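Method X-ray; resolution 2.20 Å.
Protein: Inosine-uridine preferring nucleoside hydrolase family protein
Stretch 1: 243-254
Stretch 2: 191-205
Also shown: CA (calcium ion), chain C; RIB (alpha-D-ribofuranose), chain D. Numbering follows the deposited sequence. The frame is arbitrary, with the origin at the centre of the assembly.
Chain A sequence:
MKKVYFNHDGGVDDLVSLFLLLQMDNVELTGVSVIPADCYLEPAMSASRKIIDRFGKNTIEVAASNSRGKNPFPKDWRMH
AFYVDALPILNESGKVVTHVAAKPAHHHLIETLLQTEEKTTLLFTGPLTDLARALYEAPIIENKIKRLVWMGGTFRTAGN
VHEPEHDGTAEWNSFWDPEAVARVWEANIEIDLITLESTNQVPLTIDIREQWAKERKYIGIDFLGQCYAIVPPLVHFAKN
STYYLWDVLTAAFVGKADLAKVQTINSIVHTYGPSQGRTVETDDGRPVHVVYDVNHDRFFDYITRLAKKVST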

ATOM      1  N   TYR A 243     -13.297   0.125  -9.033  1.00 53.73           N
ATOM      2  CA  TYR A 243     -12.549  -1.138  -8.940  1.00 52.61           C
ATOM      3  C   TYR A 243     -13.514  -2.315  -8.730  1.00 50.52           C
ATOM      4  O   TYR A 243     -14.476  -2.232  -8.007  1.00 48.26           O
ATOM      5  CB  TYR A 243     -11.549  -0.985  -7.779  1.00 53.72           C
ATOM      6  CG  TYR A 243     -10.778  -2.180  -7.318  1.00 54.39           C
ATOM      7  CD1 TYR A 243     -11.399  -3.221  -6.599  1.00 55.12           C
ATOM      8  CD2 TYR A 243      -9.399  -2.234  -7.499  1.00 55.82           C
ATOM      9  CE1 TYR A 243     -10.675  -4.313  -6.138  1.00 55.76           C
ATOM     10  CE2 TYR A 243      -8.653  -3.339  -7.055  1.00 56.69           C
ATOM     11  CZ  TYR A 243      -9.282  -4.356  -6.366  1.00 56.02           C
ATOM     12  OH  TYR A 243      -8.511  -5.401  -5.900  1.00 57.46           O
ATOM     13  N   TYR A 244     -13.204  -3.431  -9.358  1.00 49.08           N
ATOM     14  CA  TYR A 244     -14.089  -4.558  -9.367  1.00 48.44           C
ATOM     15  C   TYR A 244     -13.402  -5.723  -8.645  1.00 47.59           C
ATOM     16  O   TYR A 244     -12.237  -5.981  -8.845  1.00 49.14           O
ATOM     17  CB  TYR A 244     -14.454  -4.913 -10.801  1.00 47.95           C
ATOM     18  CG  TYR A 244     -15.173  -3.812 -11.561  1.00 49.47           C
ATOM     19  CD1 TYR A 244     -14.448  -2.840 -12.275  1.00 49.80           C
ATOM     20  CD2 TYR A 244     -16.565  -3.713 -11.536  1.00 46.18           C
ATOM     21  CE1 TYR A 244     -15.089  -1.834 -12.947  1.00 48.20           C
ATOM     22  CE2 TYR A 244     -17.223  -2.716 -12.204  1.00 47.16           C
ATOM     23  CZ  TYR A 244     -16.485  -1.779 -12.909  1.00 49.10           C
ATOM     24  OH  TYR A 244     -17.125  -0.789 -13.599  1.00 49.93           O
ATOM     25  N   LEU A 245     -14.175  -6.419  -7.827  1.00 46.86           N
ATOM     26  CA  LEU A 245     -13.733  -7.463  -6.909  1.00 46.11           C
ATOM     27  C   LEU A 245     -13.914  -8.814  -7.592  1.00 45.56           C
ATOM     28  O   LEU A 245     -14.744  -9.618  -7.202  1.00 45.12           O
ATOM     29  CB  LEU A 245     -14.593  -7.416  -5.643  1.00 46.42           C
ATOM     30  CG  LEU A 245     -14.626  -6.045  -4.969  1.00 46.24           C
ATOM     31  CD1 LEU A 245     -15.889  -5.809  -4.249  1.00 47.59           C
ATOM     32  CD2 LEU A 245     -13.471  -5.984  -4.050  1.00 48.98           C
ATOM     33  N   TRP A 246     -13.154  -9.031  -8.646  1.00 45.16           N
ATOM     34  CA  TRP A 246     -13.343 -10.196  -9.492  1.00 46.13           C
ATOM     35  C   TRP A 246     -13.177 -11.509  -8.787  1.00 44.76           C
ATOM     36  O   TRP A 246     -14.009 -12.381  -8.924  1.00 44.66           O
ATOM     37  CB  TRP A 246     -12.347 -10.184 -10.615  1.00 47.92           C
ATOM     38  CG  TRP A 246     -12.658  -9.189 -11.594  1.00 49.70           C
ATOM     39  CD1 TRP A 246     -13.646  -9.242 -12.506  1.00 50.59           C
ATOM     40  CD2 TRP A 246     -11.971  -7.969 -11.791  1.00 49.66           C
ATOM     41  NE1 TRP A 246     -13.639  -8.100 -13.265  1.00 51.41           N
ATOM     42  CE2 TRP A 246     -12.612  -7.302 -12.854  1.00 49.03           C
ATOM     43  CE3 TRP A 246     -10.905  -7.350 -11.143  1.00 51.55           C
ATOM     44  CZ2 TRP A 246     -12.197  -6.049 -13.329  1.00 49.98           C
ATOM     45  CZ3 TRP A 246     -10.494  -6.096 -11.609  1.00 51.99           C
ATOM     46  CH2 TRP A 246     -11.144  -5.466 -12.693  1.00 50.10           C
ATOM     47  N   ASP A 247     -12.100 -11.629  -8.032  1.00 43.03           N
ATOM     48  CA  ASP A 247     -11.807 -12.856  -7.303  1.00 43.14           C
ATOM     49  C   ASP A 247     -12.778 -13.111  -6.124  1.00 42.89           C
ATOM     50  O   ASP A 247     -13.183 -14.248  -5.880  1.00 41.20           O
ATOM     51  CB  ASP A 247     -10.366 -12.826  -6.828  1.00 43.32           C
ATOM     52  CG  ASP A 247      -9.384 -12.675  -7.983  1.00 45.59           C
ATOM     53  OD1 ASP A 247      -9.790 -12.892  -9.164  1.00 47.44           O
ATOM     54  OD2 ASP A 247      -8.198 -12.405  -7.711  1.00 47.87           O
ATOM     55  N   VAL A 248     -13.151 -12.031  -5.428  1.00 42.83           N
ATOM     56  CA  VAL A 248     -14.027 -12.100  -4.282  1.00 42.79           C
ATOM     57  C   VAL A 248     -15.411 -12.577  -4.758  1.00 42.68           C
ATOM     58  O   VAL A 248     -16.060 -13.347  -4.057  1.00 42.72           O
ATOM     59  CB  VAL A 248     -14.113 -10.745  -3.528  1.00 42.63           C
ATOM     60  CG1 VAL A 248     -15.131 -10.797  -2.443  1.00 44.29           C
ATOM     61  CG2 VAL A 248     -12.774 -10.389  -2.890  1.00 43.87           C
ATOM     62  N   LEU A 249     -15.835 -12.114  -5.928  1.00 42.27           N
ATOM     63  CA  LEU A 249     -17.093 -12.486  -6.500  1.00 43.11           C
ATOM     64  C   LEU A 249     -17.077 -13.954  -6.927  1.00 43.29           C
ATOM     65  O   LEU A 249     -18.077 -14.652  -6.806  1.00 43.20           O
ATOM     66  CB  LEU A 249     -17.395 -11.638  -7.708  1.00 43.03           C
ATOM     67  CG  LEU A 249     -18.730 -11.776  -8.444  1.00 45.78           C
ATOM     68  CD1 LEU A 249     -18.547 -12.594  -9.670  1.00 46.94           C
ATOM     69  CD2 LEU A 249     -19.895 -12.300  -7.572  1.00 47.32           C
ATOM     70  N   THR A 250     -15.951 -14.384  -7.482  1.00 42.50           N
ATOM     71  CA  THR A 250     -15.722 -15.785  -7.845  1.00 42.75           C
ATOM     72  C   THR A 250     -15.880 -16.691  -6.634  1.00 42.29           C
ATOM     73  O   THR A 250     -16.590 -17.700  -6.709  1.00 41.26           O
ATOM     74  CB  THR A 250     -14.316 -15.980  -8.467  1.00 42.80           C
ATOM     75  OG1 THR A 250     -14.138 -15.067  -9.571  1.00 43.05           O
ATOM     76  CG2 THR A 250     -14.123 -17.383  -8.959  1.00 42.61           C
ATOM     77  N   ALA A 251     -15.243 -16.303  -5.532  1.00 42.25           N
ATOM     78  CA  ALA A 251     -15.289 -17.041  -4.261  1.00 42.86           C
ATOM     79  C   ALA A 251     -16.673 -17.008  -3.625  1.00 43.23           C
ATOM     80  O   ALA A 251     -17.111 -18.005  -3.051  1.00 43.42           O
ATOM     81  CB  ALA A 251     -14.262 -16.474  -3.302  1.00 43.82           C
ATOM     82  N   ALA A 252     -17.377 -15.873  -3.760  1.00 43.00           N
ATOM     83  CA  ALA A 252     -18.719 -15.725  -3.214  1.00 42.78           C
ATOM     84  C   ALA A 252     -19.751 -16.563  -4.001  1.00 42.95           C
ATOM     85  O   ALA A 252     -20.733 -17.043  -3.437  1.00 42.45           O
ATOM     86  CB  ALA A 252     -19.120 -14.293  -3.214  1.00 43.46           C
ATOM     87  N   PHE A 253     -19.518 -16.718  -5.296  1.00 42.56           N
ATOM     88  CA  PHE A 253     -20.363 -17.530  -6.165  1.00 42.84           C
ATOM     89  C   PHE A 253     -20.276 -19.025  -5.766  1.00 43.04           C
ATOM     90  O   PHE A 253     -21.245 -19.763  -5.887  1.00 41.99           O
ATOM     91  CB  PHE A 253     -19.944 -17.386  -7.635  1.00 42.05           C
ATOM     92  CG  PHE A 253     -20.810 -18.144  -8.593  1.00 42.94           C
ATOM     93  CD1 PHE A 253     -22.074 -17.701  -8.898  1.00 42.09           C
ATOM     94  CD2 PHE A 253     -20.374 -19.326  -9.182  1.00 44.71           C
ATOM     95  CE1 PHE A 253     -22.882 -18.423  -9.787  1.00 42.06           C
ATOM     96  CE2 PHE A 253     -21.192 -20.033 -10.039  1.00 42.25           C
ATOM     97  CZ  PHE A 253     -22.421 -19.568 -10.354  1.00 41.33           C
ATOM     98  N   VAL A 254     -19.096 -19.453  -5.334  1.00 42.97           N
ATOM     99  CA  VAL A 254     -18.919 -20.790  -4.790  1.00 43.66           C
ATOM    100  C   VAL A 254     -19.745 -20.950  -3.486  1.00 43.37           C
ATOM    101  O   VAL A 254     -20.431 -21.953  -3.298  1.00 42.79           O
ATOM    102  CB  VAL A 254     -17.410 -21.104  -4.534  1.00 43.25           C
ATOM    103  CG1 VAL A 254     -17.250 -22.405  -3.751  1.00 44.88           C
ATOM    104  CG2 VAL A 254     -16.656 -21.158  -5.857  1.00 43.81           C
TER
HETATM  105 CA    CA C1311      -6.056 -13.146  -8.683  1.00 31.23          CA
HETATM  106  O5  RIB D1312      -7.536 -10.182 -14.660  1.00 44.29           O
HETATM  107  C5  RIB D1312      -8.043 -10.017 -13.305  1.00 48.59           C
HETATM  108  C4  RIB D1312      -7.064 -10.704 -12.350  1.00 50.48           C
HETATM  109  O4  RIB D1312      -5.833  -9.953 -12.410  1.00 52.51           O
HETATM  110  C3  RIB D1312      -7.461 -10.856 -10.867  1.00 50.30           C
HETATM  111  O3  RIB D1312      -7.713 -12.273 -10.597  1.00 42.52           O
HETATM  112  C2  RIB D1312      -6.307 -10.150 -10.025  1.00 51.77           C
HETATM  113  O2  RIB D1312      -5.642 -10.769  -8.829  1.00 45.22           O
HETATM  114  C1  RIB D1312      -5.246  -9.784 -11.094  1.00 51.66           C
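Stretch 2 (191-205) IDLITLESTNQVPLT

Stretch 2 enters as a short strand, 191-194, continues through a loop in which 196-198 have helical backbone angles, makes a type I turn from Thr199 to Val202 and leaves extended through Pro203 and Leu204. It runs against the direction of stretch 1: Ile194 lies beside Thr250, Thr199 beside Trp246 and Leu204 beside Tyr243. The strand and helix 246-254 approach to 9.0 Å between axes, with 144° between their N-to-C directions, a spacing that leaves room for one layer of side chains.

Ile194 is the centre of that layer, with 100 Å² covered, the largest area of any residue in the two stretches. Its CA-to-CB bond points toward the helix, and the side chain (chi1 m, chi2 p) meets successive turns: CG2 lies 3.4 Å from Leu249 CD1, CB 3.3 Å from Thr250 OG1, and CD1 4.4 Å from Phe253 CD2. The Thr250 hydroxyl beside this hydrocarbon is not left unpaired: OG1 donates to Trp246 O at 2.8 Å. Strand alternation sends Leu193 away and brings Asp192 back, its OD2 3.7 Å from Phe253 CE2 at the ring edge.

Trp246 anchors the loop. Its NE1 donates to Leu196 O at 3.2 Å and a nearly straight 168°, while Leu196 CD2 packs 3.9 Å from Trp246 CE2. Thr199, pointing toward stretch 1, sets its methyl CG2 3.1 Å from Trp246 NE1 and 3.3 Å from Tyr244 CB; Thr199 OG1 is buried here with no partner in the model. The Tyr244 ring follows the turn, CE2 3.7 Å from Pro203 CB and 3.9 Å from Asn200 O at the ring edge.

Leu204 closes the far end. Its backbone N donates to Tyr243 O at a short 2.5 Å, while its CG reaches Leu245 CD1 at 4.0 Å. Apolar packing runs the length of the contact, and the two hydrogen bonds across it fall at Trp246 and Tyr243.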

ATOM      1  N   ILE A 191     -17.330 -25.995 -16.090  1.00 42.82           N
ATOM      2  CA  ILE A 191     -16.648 -24.713 -15.834  1.00 43.28           C
ATOM      3  C   ILE A 191     -17.644 -23.566 -15.681  1.00 43.78           C
ATOM      4  O   ILE A 191     -18.427 -23.259 -16.595  1.00 43.41           O
ATOM      5  CB  ILE A 191     -15.648 -24.325 -16.976  1.00 43.80           C
ATOM      6  CG1 ILE A 191     -14.666 -25.473 -17.260  1.00 42.89           C
ATOM      7  CG2 ILE A 191     -14.863 -23.081 -16.633  1.00 43.95           C
ATOM      8  CD1 ILE A 191     -13.647 -25.141 -18.219  1.00 42.16           C
ATOM      9  N   ASP A 192     -17.636 -22.984 -14.477  1.00 43.75           N
ATOM     10  CA  ASP A 192     -18.244 -21.721 -14.209  1.00 43.59           C
ATOM     11  C   ASP A 192     -17.152 -20.632 -14.345  1.00 43.77           C
ATOM     12  O   ASP A 192     -16.078 -20.718 -13.721  1.00 43.79           O
ATOM     13  CB  ASP A 192     -18.876 -21.699 -12.808  1.00 43.79           C
ATOM     14  CG  ASP A 192     -19.952 -22.813 -12.590  1.00 44.83           C
ATOM     15  OD1 ASP A 192     -20.644 -23.249 -13.536  1.00 43.25           O
ATOM     16  OD2 ASP A 192     -20.097 -23.232 -11.423  1.00 46.37           O
ATOM     17  N   LEU A 193     -17.457 -19.619 -15.157  1.00 43.72           N
ATOM     18  CA  LEU A 193     -16.553 -18.489 -15.479  1.00 43.81           C
ATOM     19  C   LEU A 193     -17.058 -17.197 -14.876  1.00 42.78           C
ATOM     20  O   LEU A 193     -18.171 -16.767 -15.197  1.00 41.89           O
ATOM     21  CB  LEU A 193     -16.525 -18.157 -16.973  1.00 43.94           C
ATOM     22  CG  LEU A 193     -15.373 -18.538 -17.865  1.00 46.82           C
ATOM     23  CD1 LEU A 193     -15.406 -17.716 -19.147  1.00 47.41           C
ATOM     24  CD2 LEU A 193     -14.033 -18.411 -17.147  1.00 45.68           C
ATOM     25  N   ILE A 194     -16.229 -16.583 -14.033  1.00 41.63           N
ATOM     26  CA  ILE A 194     -16.397 -15.155 -13.697  1.00 42.10           C
ATOM     27  C   ILE A 194     -15.449 -14.346 -14.634  1.00 41.80           C
ATOM     28  O   ILE A 194     -14.223 -14.306 -14.454  1.00 41.63           O
ATOM     29  CB  ILE A 194     -16.183 -14.877 -12.192  1.00 41.27           C
ATOM     30  CG1 ILE A 194     -17.318 -15.479 -11.374  1.00 40.86           C
ATOM     31  CG2 ILE A 194     -16.116 -13.385 -11.896  1.00 43.05           C
ATOM     32  CD1 ILE A 194     -17.300 -16.994 -11.247  1.00 37.18           C
ATOM     33  N   THR A 195     -16.041 -13.780 -15.676  1.00 42.27           N
ATOM     34  CA  THR A 195     -15.334 -12.956 -16.658  1.00 42.06           C
ATOM     35  C   THR A 195     -15.136 -11.531 -16.140  1.00 43.36           C
ATOM     36  O   THR A 195     -15.783 -11.124 -15.164  1.00 44.28           O
ATOM     37  CB  THR A 195     -16.111 -12.908 -17.968  1.00 41.00           C
ATOM     38  OG1 THR A 195     -17.359 -12.192 -17.768  1.00 43.24           O
ATOM     39  CG2 THR A 195     -16.363 -14.352 -18.511  1.00 38.14           C
ATOM     40  N   LEU A 196     -14.296 -10.743 -16.812  1.00 43.08           N
ATOM     41  CA  LEU A 196     -14.254  -9.319 -16.528  1.00 43.33           C
ATOM     42  C   LEU A 196     -15.641  -8.655 -16.453  1.00 44.20           C
ATOM     43  O   LEU A 196     -15.862  -7.838 -15.529  1.00 44.96           O
ATOM     44  CB  LEU A 196     -13.371  -8.581 -17.522  1.00 43.46           C
ATOM     45  CG  LEU A 196     -11.872  -8.978 -17.505  1.00 43.19           C
ATOM     46  CD1 LEU A 196     -11.125  -8.307 -18.672  1.00 44.42           C
ATOM     47  CD2 LEU A 196     -11.175  -8.639 -16.170  1.00 42.99           C
ATOM     48  N   GLU A 197     -16.551  -8.984 -17.393  1.00 44.36           N
ATOM     49  CA  GLU A 197     -17.887  -8.344 -17.514  1.00 44.83           C
ATOM     50  C   GLU A 197     -18.824  -8.746 -16.380  1.00 44.30           C
ATOM     51  O   GLU A 197     -19.771  -8.023 -16.086  1.00 42.44           O
ATOM     52  CB  GLU A 197     -18.708  -8.810 -18.743  1.00 46.39           C
ATOM     53  CG  GLU A 197     -18.082  -8.789 -20.083  1.00 50.01           C
ATOM     54  CD  GLU A 197     -17.200  -9.988 -20.332  1.00 48.66           C
ATOM     55  OE1 GLU A 197     -17.620 -10.938 -21.018  1.00 52.08           O
ATOM     56  OE2 GLU A 197     -16.085  -9.933 -19.843  1.00 46.79           O
ATOM     57  N   SER A 198     -18.625  -9.970 -15.869  1.00 43.92           N
ATOM     58  CA  SER A 198     -19.489 -10.604 -14.874  1.00 44.22           C
ATOM     59  C   SER A 198     -19.729  -9.688 -13.688  1.00 45.85           C
ATOM     60  O   SER A 198     -20.742  -9.750 -13.010  1.00 45.85           O
ATOM     61  CB  SER A 198     -18.821 -11.915 -14.387  1.00 43.80           C
ATOM     62  OG  SER A 198     -18.809 -12.893 -15.425  1.00 41.69           O
ATOM     63  N   THR A 199     -18.751  -8.832 -13.446  1.00 47.33           N
ATOM     64  CA  THR A 199     -18.686  -8.031 -12.242  1.00 49.27           C
ATOM     65  C   THR A 199     -19.278  -6.610 -12.435  1.00 49.28           C
ATOM     66  O   THR A 199     -19.216  -5.814 -11.526  1.00 50.25           O
ATOM     67  CB  THR A 199     -17.216  -8.017 -11.789  1.00 50.04           C
ATOM     68  OG1 THR A 199     -17.141  -7.856 -10.374  1.00 56.81           O
ATOM     69  CG2 THR A 199     -16.409  -6.986 -12.538  1.00 49.75           C
ATOM     70  N   ASN A 200     -19.897  -6.339 -13.593  1.00 48.67           N
ATOM     71  CA  ASN A 200     -20.332  -5.008 -13.974  1.00 48.57           C
ATOM     72  C   ASN A 200     -21.201  -4.347 -12.903  1.00 48.21           C
ATOM     73  O   ASN A 200     -21.084  -3.145 -12.668  1.00 48.10           O
ATOM     74  CB  ASN A 200     -21.178  -5.057 -15.244  1.00 49.77           C
ATOM     75  CG  ASN A 200     -20.372  -5.170 -16.504  1.00 52.28           C
ATOM     76  OD1 ASN A 200     -19.168  -4.929 -16.513  1.00 55.76           O
ATOM     77  ND2 ASN A 200     -21.055  -5.519 -17.616  1.00 55.51           N
ATOM     78  N   GLN A 201     -22.060  -5.152 -12.270  1.00 47.77           N
ATOM     79  CA  GLN A 201     -23.043  -4.668 -11.316  1.00 47.37           C
ATOM     80  C   GLN A 201     -22.522  -4.524  -9.882  1.00 46.58           C
ATOM     81  O   GLN A 201     -23.271  -4.092  -9.015  1.00 47.35           O
ATOM     82  CB  GLN A 201     -24.334  -5.545 -11.375  1.00 47.50           C
ATOM     83  CG  GLN A 201     -25.230  -5.165 -12.513  1.00 46.81           C
ATOM     84  CD  GLN A 201     -26.459  -6.059 -12.676  1.00 49.32           C
ATOM     85  OE1 GLN A 201     -26.978  -6.626 -11.710  1.00 52.32           O
ATOM     86  NE2 GLN A 201     -26.937  -6.181 -13.919  1.00 49.97           N
ATOM     87  N   VAL A 202     -21.256  -4.859  -9.640  1.00 45.64           N
ATOM     88  CA  VAL A 202     -20.672  -4.767  -8.308  1.00 45.83           C
ATOM     89  C   VAL A 202     -19.290  -4.089  -8.299  1.00 44.95           C
ATOM     90  O   VAL A 202     -18.300  -4.703  -7.916  1.00 44.61           O
ATOM     91  CB  VAL A 202     -20.622  -6.180  -7.584  1.00 46.09           C
ATOM     92  CG1 VAL A 202     -22.026  -6.738  -7.389  1.00 45.69           C
ATOM     93  CG2 VAL A 202     -19.694  -7.213  -8.316  1.00 47.08           C
ATOM     94  N   PRO A 203     -19.223  -2.816  -8.746  1.00 45.56           N
ATOM     95  CA  PRO A 203     -17.982  -1.998  -8.499  1.00 45.87           C
ATOM     96  C   PRO A 203     -17.756  -1.719  -7.017  1.00 45.50           C
ATOM     97  O   PRO A 203     -18.702  -1.335  -6.295  1.00 44.27           O
ATOM     98  CB  PRO A 203     -18.238  -0.690  -9.253  1.00 45.58           C
ATOM     99  CG  PRO A 203     -19.712  -0.641  -9.518  1.00 46.18           C
ATOM    100  CD  PRO A 203     -20.241  -2.061  -9.497  1.00 46.16           C
ATOM    101  N   LEU A 204     -16.511  -1.903  -6.562  1.00 46.18           N
ATOM    102  CA  LEU A 204     -16.129  -1.403  -5.237  1.00 46.14           C
ATOM    103  C   LEU A 204     -16.057   0.088  -5.383  1.00 46.18           C
ATOM    104  O   LEU A 204     -15.282   0.627  -6.194  1.00 46.20           O
ATOM    105  CB  LEU A 204     -14.792  -1.890  -4.738  1.00 46.79           C
ATOM    106  CG  LEU A 204     -14.574  -2.126  -3.217  1.00 48.23           C
ATOM    107  CD1 LEU A 204     -13.202  -1.702  -2.899  1.00 49.41           C
ATOM    108  CD2 LEU A 204     -15.540  -1.481  -2.276  1.00 47.77           C
ATOM    109  N   THR A 205     -16.817   0.734  -4.525  1.00 45.60           N
ATOM    110  CA  THR A 205     -17.090   2.124  -4.624  1.00 45.45           C
ATOM    111  C   THR A 205     -16.542   2.822  -3.344  1.00 45.21           C
ATOM    112  O   THR A 205     -16.311   2.174  -2.325  1.00 44.57           O
ATOM    113  CB  THR A 205     -18.617   2.160  -4.856  1.00 45.32           C
ATOM    114  OG1 THR A 205     -18.935   3.010  -5.949  1.00 47.18           O
ATOM    115  CG2 THR A 205     -19.370   2.493  -3.648  1.00 44.64           C
TER
HETATM  116  O   HOH W   1      -4.861 -12.921 -10.835  1.00 26.66           O